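Long-range contact in 47 KDA membrane antigen (Treponema pallidum, PDB 1O75), which binds penicillin and acts as a zinc-stimulated carboxypeptidase on synthetic depsipeptides, possibly trimming peptidoglycan peptides as a D,D-carboxypeptidase: residues G311-T316 with V329-K334. The protein carries 2 engineered substitutions. Residues are numbered along the deposited sequence; the frame is centred on the assembly and turned at random.
Sequences GYYRLT and VRFLPK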
loop_
_atom_site.group_PDB
_atom_site.type_symbol
_atom_site.label_atom_id
_atom_site.label_comp_id
_atom_site.label_asym_id
_atom_site.label_seq_id
_atom_site.Cartn_x
_atom_site.Cartn_y
_atom_site.Cartn_z
ATOM N N GLY B 311 -23.955 -5.469 12.584
ATOM C CA GLY B 311 -24.809 -6.470 11.976
ATOM C C GLY B 311 -24.377 -6.813 10.554
ATOM O O GLY B 311 -23.234 -6.579 10.169
ATOM N N TYR B 312 -25.318 -7.354 9.789
ATOM C CA TYR B 312 -25.087 -7.797 8.426
ATOM C C TYR B 312 -25.525 -6.785 7.405
ATOM O O TYR B 312 -26.680 -6.303 7.421
ATOM C CB TYR B 312 -25.831 -9.107 8.177
ATOM C CG TYR B 312 -25.316 -10.218 9.034
ATOM C CD1 TYR B 312 -24.277 -11.038 8.598
ATOM C CD2 TYR B 312 -25.814 -10.404 10.326
ATOM C CE1 TYR B 312 -23.748 -12.021 9.428
ATOM C CE2 TYR B 312 -25.281 -11.379 11.170
ATOM C CZ TYR B 312 -24.256 -12.175 10.717
ATOM O OH TYR B 312 -23.707 -13.099 11.569
ATOM N N TYR B 313 -24.598 -6.489 6.500
ATOM C CA TYR B 313 -24.849 -5.537 5.451
ATOM C C TYR B 313 -24.618 -6.158 4.085
ATOM O O TYR B 313 -23.851 -7.106 3.928
ATOM C CB TYR B 313 -23.929 -4.308 5.576
ATOM C CG TYR B 313 -24.234 -3.407 6.748
ATOM C CD1 TYR B 313 -23.816 -3.736 8.041
ATOM C CD2 TYR B 313 -24.948 -2.227 6.562
ATOM C CE1 TYR B 313 -24.112 -2.889 9.122
ATOM C CE2 TYR B 313 -25.244 -1.395 7.620
ATOM C CZ TYR B 313 -24.823 -1.726 8.898
ATOM O OH TYR B 313 -25.124 -0.858 9.925
ATOM N N ARG B 314 -25.297 -5.597 3.103
ATOM C CA ARG B 314 -25.142 -6.016 1.722
ATOM C C ARG B 314 -24.796 -4.711 1.019
ATOM O O ARG B 314 -25.586 -3.762 1.068
ATOM C CB ARG B 314 -26.453 -6.585 1.163
ATOM C CG ARG B 314 -26.420 -6.799 -0.347
ATOM C CD ARG B 314 -27.436 -7.870 -0.788
ATOM N NE ARG B 314 -27.033 -9.201 -0.319
ATOM C CZ ARG B 314 -27.845 -10.247 -0.235
ATOM N NH1 ARG B 314 -29.130 -10.135 -0.589
ATOM N NH2 ARG B 314 -27.377 -11.406 0.205
ATOM N N LEU B 315 -23.623 -4.666 0.389
ATOM C CA LEU B 315 -23.150 -3.470 -0.317
ATOM C C LEU B 315 -23.319 -3.666 -1.819
ATOM O O LEU B 315 -22.947 -4.704 -2.351
ATOM C CB LEU B 315 -21.642 -3.241 -0.033
ATOM C CG LEU B 315 -21.179 -3.447 1.402
ATOM C CD1 LEU B 315 -19.693 -3.118 1.536
ATOM C CD2 LEU B 315 -22.008 -2.575 2.323
ATOM N N THR B 316 -23.860 -2.669 -2.500
ATOM C CA THR B 316 -24.005 -2.781 -3.940
ATOM C C THR B 316 -23.235 -1.632 -4.605
ATOM O O THR B 316 -23.618 -0.485 -4.466
ATOM C CB THR B 316 -25.499 -2.713 -4.357
ATOM O OG1 THR B 316 -26.207 -3.789 -3.723
ATOM C CG2 THR B 316 -25.649 -2.863 -5.895
ATOM N N VAL B 329 -21.113 -8.329 4.020
ATOM C CA VAL B 329 -20.112 -8.212 5.069
ATOM C C VAL B 329 -20.791 -8.079 6.419
ATOM O O VAL B 329 -21.932 -7.638 6.511
ATOM C CB VAL B 329 -19.201 -6.966 4.823
ATOM C CG1 VAL B 329 -20.020 -5.668 4.919
ATOM C CG2 VAL B 329 -18.115 -6.933 5.859
ATOM N N ARG B 330 -20.093 -8.459 7.474
ATOM C CA ARG B 330 -20.663 -8.343 8.812
ATOM C C ARG B 330 -19.794 -7.434 9.680
ATOM O O ARG B 330 -18.573 -7.581 9.699
ATOM C CB ARG B 330 -20.766 -9.722 9.479
ATOM C CG ARG B 330 -21.418 -9.654 10.880
ATOM C CD ARG B 330 -21.217 -10.946 11.666
ATOM N NE ARG B 330 -21.633 -10.764 13.055
ATOM C CZ ARG B 330 -21.418 -11.663 14.011
ATOM N NH1 ARG B 330 -20.789 -12.794 13.724
ATOM N NH2 ARG B 330 -21.848 -11.438 15.242
ATOM N N PHE B 331 -20.414 -6.479 10.363
ATOM C CA PHE B 331 -19.663 -5.604 11.257
ATOM C C PHE B 331 -20.023 -6.034 12.690
ATOM O O PHE B 331 -21.183 -6.038 13.076
ATOM C CB PHE B 331 -20.011 -4.133 11.021
ATOM C CG PHE B 331 -19.670 -3.635 9.631
ATOM C CD1 PHE B 331 -18.489 -4.030 9.006
ATOM C CD2 PHE B 331 -20.510 -2.717 8.979
ATOM C CE1 PHE B 331 -18.134 -3.519 7.742
ATOM C CE2 PHE B 331 -20.174 -2.192 7.719
ATOM C CZ PHE B 331 -18.978 -2.598 7.099
ATOM N N LEU B 332 -19.004 -6.404 13.456
ATOM C CA LEU B 332 -19.168 -6.879 14.823
ATOM C C LEU B 332 -19.578 -5.819 15.828
ATOM O O LEU B 332 -19.349 -4.628 15.619
ATOM C CB LEU B 332 -17.866 -7.541 15.290
ATOM C CG LEU B 332 -17.537 -8.807 14.493
ATOM C CD1 LEU B 332 -16.099 -9.216 14.734
ATOM C CD2 LEU B 332 -18.515 -9.933 14.894
ATOM N N PRO B 333 -20.197 -6.254 16.941
ATOM C CA PRO B 333 -20.653 -5.374 18.017
ATOM C C PRO B 333 -19.440 -4.752 18.684
ATOM O O PRO B 333 -18.332 -5.289 18.610
ATOM C CB PRO B 333 -21.367 -6.322 18.980
ATOM C CG PRO B 333 -21.770 -7.466 18.120
ATOM C CD PRO B 333 -20.597 -7.644 17.202
ATOM N N LYS B 334 -19.664 -3.628 19.349
ATOM C CA LYS B 334 -18.608 -2.923 20.058
ATOM C C LYS B 334 -18.450 -3.559 21.430
ATOM O O LYS B 334 -19.444 -3.801 22.115
ATOM C CB LYS B 334 -18.992 -1.454 20.232
ATOM C CG LYS B 334 -17.922 -0.609 20.889
ATOM C CD LYS B 334 -18.390 0.829 21.059
ATOM C CE LYS B 334 -17.255 1.728 21.535
ATOM N NZ LYS B 334 -16.646 1.246 22.811
#
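Four backbone hydrogen bonds zip strand 311-316 antiparallel to residues 329-331, two for each of the hydrogen-bonded pairs Gly311/Phe331 and Tyr313/Val329, before the chain leaves as a loop. The straightest runs from Tyr313 N to Val329 O (2.9 Å, 173°), nearly along the C=O axis; the most bent joins Gly311 N to Phe331 O. Gly311 adopts backbone angles at which a CB would jam against the preceding carbonyl oxygen, so glycine fits there. Tight packing lies on the sheet face of Tyr313, Leu315, Val329 and Phe331, all buried. The rings of Tyr313 and Phe331 meet obliquely, planes at 44°, with Tyr313 CD1 3.6 Å from Phe331 CD2. Beta-branched Val329, suited to an extended strand, offers CG1 to Tyr313 CB and Leu315 CD1, each 4.2 Å away. Tyr313 suits this layer: its ring packs while its OH is satisfied by a hydrogen bond to Gly309 O.

The other face is looser and partly exposed. Here the non-hydrogen-bonded pair Tyr312/Arg330 lies side by side: Arg330, CG anti to the backbone N (chi1 -178°) and extended onward to NE, lays its methylenes along the phenol. Arg330 CG lies 3.8 Å from the centroid of the Tyr312 ring, a CH-pi contact over the face, and Arg330 CD reaches Tyr312 OH at 3.3 Å. The guanidinium, planes 19° apart from that ring, has Leu332 CD2 over its centre.

Strand 325-331 is outermost in its four-stranded sheet, and strand 311-319 pairs next with 255-262, whose Tyr262 stacks on Tyr313. The apolar face packs against strands 212-220, 229-237 and 293-298 of a second sheet, and Phe331 there helps line a xenon-binding pocket with Tyr260, Cys296 and Gly297.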